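P-47 protein (Clostridium botulinum E1 str. 'BoNT E Beluga', PDB 5WIX) is of unknown function but has the elongated TULIP-type fold of bactericidal/permeability-increasing protein, consistent with lipid or hydrophobic ligand binding as in relatives. Local coordinates at residues S30-V34 and N201-L205; I69-S75 and Y194-N200; F77-F83 and I102-K108. One frame throughout, in Å; residues are numbered along the deposited sequence.

Contact 1. Residues S30-V34 and N201-L205; sequences SNRVV and NDGYL
S30 meets G203 where the strand ending at S30 runs antiparallel to strand 203-210. The two form a non-hydrogen-bonded pair with their CA atoms 4.0 Å apart, and the S30 CB is directed away from G203. S30 also occupies the N-cap of helix 31-42: its OG accepts a weak, strongly bent bond from R32 N at 3.0 Å, within its own segment. One residue on, N31 N belongs to the first helical turn, where no preceding turn can supply a carbonyl. D202 O across the contact takes this N-H at 3.1 Å, and the N-H...O angle of 167° shows a nearly straight bond. The nitrogen lies in the plane of that carbonyl, on a lone pair, at a C=O...N angle of 141°. The N31 side chain crosses that of D202 at a slant, its CB 3.6 Å from D202 O.

This junction is where strand 25-30, an inner strand of a six-stranded antiparallel sheet between 203-210 and 234-238, gives way to helix 31-42. The sheet lies between the two ends of the elongated molecule, as the central sheet does in bactericidal/permeability-increasing protein.

R32 bends at its third torsion, and its side chain crosses that of N201 at about a right angle, with NH1 3.9 Å from N201 CG, on the exposed side of the contact. V34 closes the apolar side. Its CG1 lies 3.4 Å from Y204 CE2, while both methyls and CB gather round the phenolic end. Y204 places CG between its backbone N and carbonyl carbon (chi1 58°), a rotation that lifts the ring from the strand to the helix. Behind this pair stand I69 and W409, whose ring meets that of Y204 with the planes steeply inclined.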
loop_
_atom_site.group_PDB
_atom_site.type_symbol
_atom_site.label_atom_id
_atom_site.label_comp_id
_atom_site.label_asym_id
_atom_site.label_seq_id
_atom_site.Cartn_x
_atom_site.Cartn_y
_atom_site.Cartn_z
ATOM N N SER A 30 -10.473 1.575 -8.200
ATOM C CA SER A 30 -11.092 2.090 -9.413
ATOM C C SER A 30 -12.486 2.608 -9.120
ATOM O O SER A 30 -13.273 1.942 -8.441
ATOM C CB SER A 30 -11.153 0.992 -10.485
ATOM O OG SER A 30 -11.826 1.406 -11.663
ATOM N N ASN A 31 -12.805 3.790 -9.641
ATOM C CA ASN A 31 -14.178 4.274 -9.544
ATOM C C ASN A 31 -15.080 3.347 -10.354
ATOM O O ASN A 31 -16.232 3.118 -9.983
ATOM C CB ASN A 31 -14.315 5.734 -10.019
ATOM C CG ASN A 31 -14.313 5.865 -11.528
ATOM O OD1 ASN A 31 -13.586 5.156 -12.234
ATOM N ND2 ASN A 31 -15.138 6.768 -12.035
ATOM N N ARG A 32 -14.536 2.785 -11.435
ATOM C CA ARG A 32 -15.300 1.873 -12.278
ATOM C C ARG A 32 -15.805 0.704 -11.432
ATOM O O ARG A 32 -16.868 0.145 -11.702
ATOM C CB ARG A 32 -14.463 1.377 -13.473
ATOM C CG ARG A 32 -13.946 2.480 -14.418
ATOM C CD ARG A 32 -13.697 1.979 -15.856
ATOM N NE ARG A 32 -12.778 0.840 -15.917
ATOM C CZ ARG A 32 -11.466 0.932 -16.134
ATOM N NH1 ARG A 32 -10.900 2.120 -16.317
ATOM N NH2 ARG A 32 -10.718 -0.170 -16.170
ATOM N N VAL A 33 -15.050 0.380 -10.382
ATOM C CA VAL A 33 -15.388 -0.702 -9.460
ATOM C C VAL A 33 -16.492 -0.336 -8.468
ATOM O O VAL A 33 -17.538 -0.997 -8.410
ATOM C CB VAL A 33 -14.139 -1.151 -8.675
ATOM C CG1 VAL A 33 -14.518 -2.084 -7.522
ATOM C CG2 VAL A 33 -13.164 -1.823 -9.619
ATOM N N VAL A 34 -16.257 0.710 -7.686
ATOM C CA VAL A 34 -17.216 1.104 -6.663
ATOM C C VAL A 34 -18.554 1.583 -7.243
ATOM O O VAL A 34 -19.606 1.287 -6.674
ATOM C CB VAL A 34 -16.623 2.193 -5.765
ATOM C CG1 VAL A 34 -15.948 3.231 -6.618
ATOM C CG2 VAL A 34 -17.704 2.814 -4.865
ATOM N N ASN A 201 -10.341 8.535 -17.038
ATOM C CA ASN A 201 -10.728 7.565 -16.008
ATOM C C ASN A 201 -9.874 7.662 -14.753
ATOM O O ASN A 201 -8.770 8.191 -14.802
ATOM C CB ASN A 201 -10.689 6.137 -16.558
ATOM C CG ASN A 201 -12.002 5.714 -17.179
ATOM O OD1 ASN A 201 -13.061 6.254 -16.859
ATOM N ND2 ASN A 201 -11.936 4.746 -18.087
ATOM N N ASP A 202 -10.391 7.150 -13.633
ATOM C CA ASP A 202 -9.776 7.414 -12.332
ATOM C C ASP A 202 -10.089 6.426 -11.244
ATOM O O ASP A 202 -11.009 5.622 -11.347
ATOM C CB ASP A 202 -10.183 8.797 -11.844
ATOM C CG ASP A 202 -11.658 9.133 -12.165
ATOM O OD1 ASP A 202 -12.291 8.413 -13.002
ATOM O OD2 ASP A 202 -12.189 10.133 -11.584
ATOM N N GLY A 203 -9.277 6.501 -10.199
ATOM C CA GLY A 203 -9.487 5.721 -9.007
ATOM C C GLY A 203 -9.260 6.610 -7.814
ATOM O O GLY A 203 -8.309 7.385 -7.789
ATOM N N TYR A 204 -10.139 6.515 -6.827
ATOM C CA TYR A 204 -9.906 7.217 -5.588
ATOM C C TYR A 204 -9.157 6.326 -4.657
ATOM O O TYR A 204 -8.910 5.165 -4.965
ATOM C CB TYR A 204 -11.184 7.676 -4.915
ATOM C CG TYR A 204 -12.197 6.611 -4.573
ATOM C CD1 TYR A 204 -11.938 5.651 -3.604
ATOM C CD2 TYR A 204 -13.451 6.614 -5.173
ATOM C CE1 TYR A 204 -12.879 4.699 -3.280
ATOM C CE2 TYR A 204 -14.401 5.673 -4.851
ATOM C CZ TYR A 204 -14.114 4.714 -3.908
ATOM O OH TYR A 204 -15.062 3.769 -3.587
ATOM N N LEU A 205 -8.836 6.853 -3.488
ATOM C CA LEU A 205 -7.822 6.224 -2.718
ATOM C C LEU A 205 -7.630 6.767 -1.321
ATOM O O LEU A 205 -8.089 7.837 -0.988
ATOM C CB LEU A 205 -6.523 6.317 -3.497
ATOM C CG LEU A 205 -6.008 7.597 -4.107
ATOM C CD1 LEU A 205 -5.009 8.288 -3.203
ATOM C CD2 LEU A 205 -5.374 7.196 -5.391
#

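Contact 2. Residues I69-S75 and Y194-N200; sequences IINGGTS and YYSPTDN
Y194 and the chain at I69-G73 make a loop-to-strand-end contact, in which the turn after strand 58-70 wraps round one tyrosine at the end of strand 187-195. It joins two sheets: strand 58-70 belongs to the large curled sheet at one end of the TULIP-type molecule, and strand 187-195 is an outermost strand of the six-stranded central sheet. The nearest backbone points are N71 with S196, CA to CA 5.4 Å, and G73 with Y194, 5.9 Å; no ladder of paired strands connects the segments.

The ring of Y194 is the main element. With its CG anti to the backbone N (chi1 -175°), it extends straight into the bend. CE1 touches the I69 methyl CG2 at 4.0 Å, and across the ring CD2 lies 3.6 Å from G73 O and 4.0 Å from G73 CA. The phenolic end comes close to the I70-N71 peptide, OH being 3.3 Å from I70 O. L78 and Y204 pack against the same side chain.

N71 reaches the other way. Its amide end passes the S196 side chain, with CG 3.8 Å from S196 CB, and comes to N200 O, so the turn also meets the loop that follows strand 187-195. At the opposite end of the contact, Y194 N gives a weak, bent bond to S75 O at 3.4 Å, with an N-H...O angle of 138°.

Y194 and N71 together thus carry the contact, beside a single weak backbone bond that the geometry settles: the ring packs against isoleucine and glycine backbone, while its OH and the N71 amide lie close to carbonyl oxygens, which implies a joint of mixed apolar and polar character.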
loop_
_atom_site.group_PDB
_atom_site.type_symbol
_atom_site.label_atom_id
_atom_site.label_comp_id
_atom_site.label_asym_id
_atom_site.label_seq_id
_atom_site.Cartn_x
_atom_site.Cartn_y
_atom_site.Cartn_z
ATOM N N ILE A 69 -19.947 8.204 -9.448
ATOM C CA ILE A 69 -18.800 9.001 -9.045
ATOM C C ILE A 69 -18.022 9.422 -10.292
ATOM O O ILE A 69 -17.886 8.628 -11.237
ATOM C CB ILE A 69 -17.912 8.199 -8.079
ATOM C CG1 ILE A 69 -18.802 7.504 -7.049
ATOM C CG2 ILE A 69 -16.878 9.094 -7.406
ATOM C CD1 ILE A 69 -18.098 6.446 -6.250
ATOM N N ILE A 70 -17.552 10.669 -10.318
ATOM C CA ILE A 70 -16.819 11.178 -11.479
ATOM C C ILE A 70 -15.614 11.996 -11.042
ATOM O O ILE A 70 -15.413 12.250 -9.847
ATOM C CB ILE A 70 -17.715 12.065 -12.442
ATOM C CG1 ILE A 70 -17.996 13.453 -11.848
ATOM C CG2 ILE A 70 -19.012 11.352 -12.831
ATOM C CD1 ILE A 70 -18.588 14.464 -12.847
ATOM N N ASN A 71 -14.815 12.410 -12.021
ATOM C CA ASN A 71 -13.675 13.295 -11.779
ATOM C C ASN A 71 -14.063 14.622 -11.154
ATOM O O ASN A 71 -15.239 14.950 -11.052
ATOM C CB ASN A 71 -12.929 13.597 -13.082
ATOM C CG ASN A 71 -12.204 12.396 -13.640
ATOM O OD1 ASN A 71 -12.771 11.316 -13.750
ATOM N ND2 ASN A 71 -10.942 12.584 -14.010
ATOM N N GLY A 72 -13.057 15.397 -10.770
ATOM C CA GLY A 72 -13.274 16.745 -10.284
ATOM C C GLY A 72 -13.324 16.783 -8.776
ATOM O O GLY A 72 -13.375 17.860 -8.161
ATOM N N GLY A 73 -13.322 15.592 -8.186
ATOM C CA GLY A 73 -13.272 15.452 -6.745
ATOM C C GLY A 73 -11.942 15.912 -6.178
ATOM O O GLY A 73 -10.883 15.399 -6.552
ATOM N N THR A 74 -12.006 16.881 -5.270
ATOM C CA THR A 74 -10.821 17.459 -4.646
ATOM C C THR A 74 -10.787 17.097 -3.168
ATOM O O THR A 74 -11.822 17.134 -2.501
ATOM C CB THR A 74 -10.790 19.001 -4.774
ATOM O OG1 THR A 74 -10.763 19.388 -6.157
ATOM C CG2 THR A 74 -9.586 19.571 -4.054
ATOM N N SER A 75 -9.591 16.772 -2.681
ATOM C CA SER A 75 -9.354 16.492 -1.272
ATOM C C SER A 75 -10.233 15.345 -0.768
ATOM O O SER A 75 -10.323 14.299 -1.411
ATOM C CB SER A 75 -9.542 17.769 -0.439
ATOM O OG SER A 75 -8.690 18.806 -0.894
ATOM N N TYR A 194 -9.196 11.804 -3.391
ATOM C CA TYR A 194 -9.644 11.329 -4.683
ATOM C C TYR A 194 -8.648 11.676 -5.779
ATOM O O TYR A 194 -8.296 12.846 -5.967
ATOM C CB TYR A 194 -11.009 11.921 -5.009
ATOM C CG TYR A 194 -11.585 11.376 -6.279
ATOM C CD1 TYR A 194 -12.383 10.256 -6.258
ATOM C CD2 TYR A 194 -11.333 11.980 -7.507
ATOM C CE1 TYR A 194 -12.915 9.730 -7.414
ATOM C CE2 TYR A 194 -11.865 11.465 -8.677
ATOM C CZ TYR A 194 -12.660 10.337 -8.618
ATOM O OH TYR A 194 -13.206 9.797 -9.753
ATOM N N TYR A 195 -8.206 10.671 -6.521
ATOM C CA TYR A 195 -7.256 10.951 -7.586
ATOM C C TYR A 195 -7.946 10.997 -8.931
ATOM O O TYR A 195 -8.460 9.984 -9.413
ATOM C CB TYR A 195 -6.129 9.916 -7.619
ATOM C CG TYR A 195 -5.133 10.140 -8.747
ATOM C CD1 TYR A 195 -4.243 11.215 -8.719
ATOM C CD2 TYR A 195 -5.081 9.275 -9.839
ATOM C CE1 TYR A 195 -3.334 11.418 -9.747
ATOM C CE2 TYR A 195 -4.180 9.475 -10.872
ATOM C CZ TYR A 195 -3.311 10.545 -10.818
ATOM O OH TYR A 195 -2.415 10.736 -11.843
ATOM N N SER A 196 -7.956 12.184 -9.526
ATOM C CA SER A 196 -8.386 12.331 -10.914
ATOM C C SER A 196 -7.168 12.705 -11.762
ATOM O O SER A 196 -6.405 13.602 -11.398
ATOM C CB SER A 196 -9.530 13.367 -11.061
ATOM O OG SER A 196 -9.361 14.538 -10.276
ATOM N N PRO A 197 -6.950 11.971 -12.867
ATOM C CA PRO A 197 -5.774 12.162 -13.725
ATOM C C PRO A 197 -5.949 13.239 -14.786
ATOM O O PRO A 197 -6.837 14.089 -14.690
ATOM C CB PRO A 197 -5.597 10.788 -14.394
ATOM C CG PRO A 197 -6.479 9.844 -13.619
ATOM C CD PRO A 197 -7.617 10.695 -13.158
ATOM N N THR A 198 -5.085 13.186 -15.794
ATOM C CA THR A 198 -5.141 14.100 -16.926
ATOM C C THR A 198 -6.040 13.511 -18.024
ATOM O O THR A 198 -6.942 14.192 -18.528
ATOM C CB THR A 198 -3.722 14.398 -17.456
ATOM O OG1 THR A 198 -3.149 13.201 -17.996
ATOM C CG2 THR A 198 -2.833 14.904 -16.319
ATOM N N ASP A 199 -5.811 12.244 -18.375
ATOM C CA ASP A 199 -6.805 11.482 -19.133
ATOM C C ASP A 199 -8.014 11.300 -18.225
ATOM O O ASP A 199 -7.937 11.607 -17.038
ATOM C CB ASP A 199 -6.260 10.124 -19.610
ATOM C CG ASP A 199 -5.868 9.195 -18.461
ATOM O OD1 ASP A 199 -6.006 9.576 -17.282
ATOM O OD2 ASP A 199 -5.418 8.065 -18.738
ATOM N N ASN A 200 -9.120 10.785 -18.743
ATOM C CA ASN A 200 -10.344 10.852 -17.952
ATOM C C ASN A 200 -10.490 9.837 -16.798
ATOM O O ASN A 200 -10.762 10.251 -15.674
ATOM C CB ASN A 200 -11.568 10.749 -18.858
ATOM C CG ASN A 200 -12.858 10.965 -18.094
ATOM O OD1 ASN A 200 -13.576 10.009 -17.804
ATOM N ND2 ASN A 200 -13.149 12.223 -17.741
#

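Contact 3. Residues F77-F83 and I102-K108; sequences FLRIKIF and IPILEIK
R79 and E106 sit opposite each other in an antiparallel ladder, strands 78-83 and 104-107 running at 152° as neighbours in the curled sheet of this TULIP-type fold. Their side chains rise on the face shared with K81 and I104. E106 OE1 lies at the edge of the R79 guanidinium, near its plane, though the carboxylate plane is turned 58° from it. The resulting salt bridge, R79 NH2 to E106 OE1, is a weak 3.4 Å bond; the stronger partner of R79 is D141, whose OD2 makes a salt bridge with NE. The R79 chain also lies across I104, its CG 3.8 Å from I104 CG2.

On the other face the residues are apolar. I80 and I107 approach through their CD1 methyls at 3.6 Å, and I82 crosses L105 at about a right angle, its CG1 3.5 Å from L105 CD1. Paired backbone bonds fix the register: L78 N to I107 O and I107 N to L78 O, both 2.7 Å, and I80 with L105. A further bond runs from I82 N to P103 O.

At the far end the F77 ring receives K108 over one face: the CH-pi contact puts K108 CB 3.9 Å from the ring centroid, 18° off the normal.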
loop_
_atom_site.group_PDB
_atom_site.type_symbol
_atom_site.label_atom_id
_atom_site.label_comp_id
_atom_site.label_asym_id
_atom_site.label_seq_id
_atom_site.Cartn_x
_atom_site.Cartn_y
_atom_site.Cartn_z
ATOM N N PHE A 77 -13.464 15.363 -0.600
ATOM C CA PHE A 77 -14.663 15.269 -1.438
ATOM C C PHE A 77 -14.629 14.392 -2.702
ATOM O O PHE A 77 -13.647 14.347 -3.443
ATOM C CB PHE A 77 -15.145 16.675 -1.813
ATOM C CG PHE A 77 -15.746 17.437 -0.666
ATOM C CD1 PHE A 77 -17.109 17.670 -0.611
ATOM C CD2 PHE A 77 -14.946 17.917 0.357
ATOM C CE1 PHE A 77 -17.665 18.371 0.443
ATOM C CE2 PHE A 77 -15.495 18.619 1.414
ATOM C CZ PHE A 77 -16.857 18.845 1.457
ATOM N N LEU A 78 -15.753 13.710 -2.908
ATOM C CA LEU A 78 -16.192 13.066 -4.143
ATOM C C LEU A 78 -17.052 13.994 -4.979
ATOM O O LEU A 78 -17.798 14.786 -4.427
ATOM C CB LEU A 78 -17.020 11.830 -3.840
ATOM C CG LEU A 78 -16.321 10.581 -3.374
ATOM C CD1 LEU A 78 -17.271 9.421 -3.555
ATOM C CD2 LEU A 78 -15.075 10.399 -4.196
ATOM N N ARG A 79 -16.986 13.878 -6.299
ATOM C CA ARG A 79 -17.973 14.552 -7.127
ATOM C C ARG A 79 -18.811 13.498 -7.812
ATOM O O ARG A 79 -18.260 12.583 -8.429
ATOM C CB ARG A 79 -17.331 15.472 -8.163
ATOM C CG ARG A 79 -18.316 15.936 -9.236
ATOM C CD ARG A 79 -17.656 16.793 -10.287
ATOM N NE ARG A 79 -16.933 17.912 -9.691
ATOM C CZ ARG A 79 -16.439 18.928 -10.395
ATOM N NH1 ARG A 79 -16.597 18.950 -11.722
ATOM N NH2 ARG A 79 -15.800 19.925 -9.777
ATOM N N ILE A 80 -20.134 13.605 -7.698
ATOM C CA ILE A 80 -20.983 12.540 -8.210
ATOM C C ILE A 80 -22.183 13.027 -9.009
ATOM O O ILE A 80 -22.798 14.038 -8.695
ATOM C CB ILE A 80 -21.498 11.621 -7.074
ATOM C CG1 ILE A 80 -22.354 12.398 -6.081
ATOM C CG2 ILE A 80 -20.336 10.940 -6.339
ATOM C CD1 ILE A 80 -22.940 11.515 -5.013
ATOM N N LYS A 81 -22.484 12.271 -10.056
ATOM C CA LYS A 81 -23.604 12.505 -10.946
ATOM C C LYS A 81 -24.860 11.854 -10.354
ATOM O O LYS A 81 -24.860 10.670 -10.039
ATOM C CB LYS A 81 -23.272 11.932 -12.334
ATOM C CG LYS A 81 -24.062 12.476 -13.502
ATOM C CD LYS A 81 -23.551 11.898 -14.836
ATOM C CE LYS A 81 -22.162 12.428 -15.216
ATOM N NZ LYS A 81 -21.960 12.405 -16.705
ATOM N N ILE A 82 -25.927 12.627 -10.190
ATOM C CA ILE A 82 -27.166 12.105 -9.618
ATOM C C ILE A 82 -28.245 11.921 -10.700
ATOM O O ILE A 82 -28.661 12.880 -11.344
ATOM C CB ILE A 82 -27.703 13.038 -8.510
ATOM C CG1 ILE A 82 -26.590 13.386 -7.527
ATOM C CG2 ILE A 82 -28.830 12.384 -7.758
ATOM C CD1 ILE A 82 -25.957 12.185 -6.924
ATOM N N PHE A 83 -28.686 10.685 -10.910
ATOM C CA PHE A 83 -29.740 10.417 -11.881
ATOM C C PHE A 83 -31.078 10.235 -11.162
ATOM O O PHE A 83 -31.275 9.248 -10.449
ATOM C CB PHE A 83 -29.446 9.160 -12.714
ATOM C CG PHE A 83 -28.187 9.232 -13.552
ATOM C CD1 PHE A 83 -28.265 9.202 -14.939
ATOM C CD2 PHE A 83 -26.930 9.275 -12.961
ATOM C CE1 PHE A 83 -27.117 9.240 -15.719
ATOM C CE2 PHE A 83 -25.779 9.319 -13.735
ATOM C CZ PHE A 83 -25.871 9.297 -15.113
ATOM N N ILE A 102 -30.554 15.708 -13.937
ATOM C CA ILE A 102 -29.298 15.088 -13.541
ATOM C C ILE A 102 -28.348 16.109 -12.911
ATOM O O ILE A 102 -27.515 16.714 -13.601
ATOM C CB ILE A 102 -28.626 14.397 -14.735
ATOM C CG1 ILE A 102 -29.629 13.472 -15.428
ATOM C CG2 ILE A 102 -27.418 13.609 -14.267
ATOM C CD1 ILE A 102 -29.095 12.808 -16.664
ATOM N N PRO A 103 -28.497 16.313 -11.588
ATOM C CA PRO A 103 -27.651 17.237 -10.832
ATOM C C PRO A 103 -26.268 16.673 -10.580
ATOM O O PRO A 103 -26.067 15.451 -10.560
ATOM C CB PRO A 103 -28.411 17.424 -9.512
ATOM C CG PRO A 103 -29.307 16.251 -9.392
ATOM C CD PRO A 103 -29.612 15.781 -10.780
ATOM N N ILE A 104 -25.309 17.566 -10.388
ATOM C CA ILE A 104 -23.961 17.136 -10.076
ATOM C C ILE A 104 -23.488 17.771 -8.780
ATOM O O ILE A 104 -23.405 19.003 -8.647
ATOM C CB ILE A 104 -22.999 17.472 -11.213
ATOM C CG1 ILE A 104 -23.400 16.696 -12.474
ATOM C CG2 ILE A 104 -21.570 17.177 -10.798
ATOM C CD1 ILE A 104 -22.341 16.676 -13.553
ATOM N N LEU A 105 -23.191 16.899 -7.828
ATOM C CA LEU A 105 -22.818 17.291 -6.478
ATOM C C LEU A 105 -21.364 16.980 -6.188
ATOM O O LEU A 105 -20.749 16.155 -6.858
ATOM C CB LEU A 105 -23.696 16.564 -5.460
ATOM C CG LEU A 105 -25.172 16.561 -5.833
ATOM C CD1 LEU A 105 -25.980 15.618 -4.953
ATOM C CD2 LEU A 105 -25.660 17.981 -5.694
ATOM N N GLU A 106 -20.824 17.658 -5.187
ATOM C CA GLU A 106 -19.582 17.249 -4.546
ATOM C C GLU A 106 -19.928 16.944 -3.105
ATOM O O GLU A 106 -20.609 17.745 -2.457
ATOM C CB GLU A 106 -18.508 18.336 -4.619
ATOM C CG GLU A 106 -17.708 18.348 -5.904
ATOM C CD GLU A 106 -16.573 19.352 -5.836
ATOM O OE1 GLU A 106 -15.547 19.147 -6.524
ATOM O OE2 GLU A 106 -16.704 20.344 -5.082
ATOM N N ILE A 107 -19.490 15.789 -2.606
ATOM C CA ILE A 107 -19.793 15.391 -1.230
ATOM C C ILE A 107 -18.566 14.918 -0.437
ATOM O O ILE A 107 -17.567 14.481 -1.013
ATOM C CB ILE A 107 -20.841 14.265 -1.189
ATOM C CG1 ILE A 107 -21.873 14.438 -2.292
ATOM C CG2 ILE A 107 -21.544 14.250 0.145
ATOM C CD1 ILE A 107 -23.090 13.571 -2.096
ATOM N N LYS A 108 -18.668 15.010 0.892
ATOM C CA LYS A 108 -17.601 14.611 1.798
ATOM C C LYS A 108 -17.732 13.161 2.284
ATOM O O LYS A 108 -18.821 12.681 2.640
ATOM C CB LYS A 108 -17.548 15.550 3.010
ATOM C CG LYS A 108 -16.546 15.110 4.078
ATOM C CD LYS A 108 -16.564 16.001 5.311
ATOM C CE LYS A 108 -15.724 17.241 5.095
ATOM N NZ LYS A 108 -15.337 17.862 6.387
#

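How the contacts relate
The contacts form a chain-nested series: contact 3 lies inside the loop closed by contact 2, which lies inside that of contact 1. Contact 2 is the bridge, its centre about 9 Å from that of contact 1 and about 12 Å from that of contact 3, while contacts 1 and 3 are centred about 15 Å apart. L78 of contact 3 links all three: its CD2 is 3.4 Å from Y194 CD1 and 4.2 Å from Y204 CD2. Strands 58-70 and 78-85 are sheet neighbours, with I70 N probably bonded to R79 O at 2.8 Å. Strands 187-195 and 203-210 likewise adjoin in the central sheet. The function of the protein is unknown, so these contacts are not tied to a site.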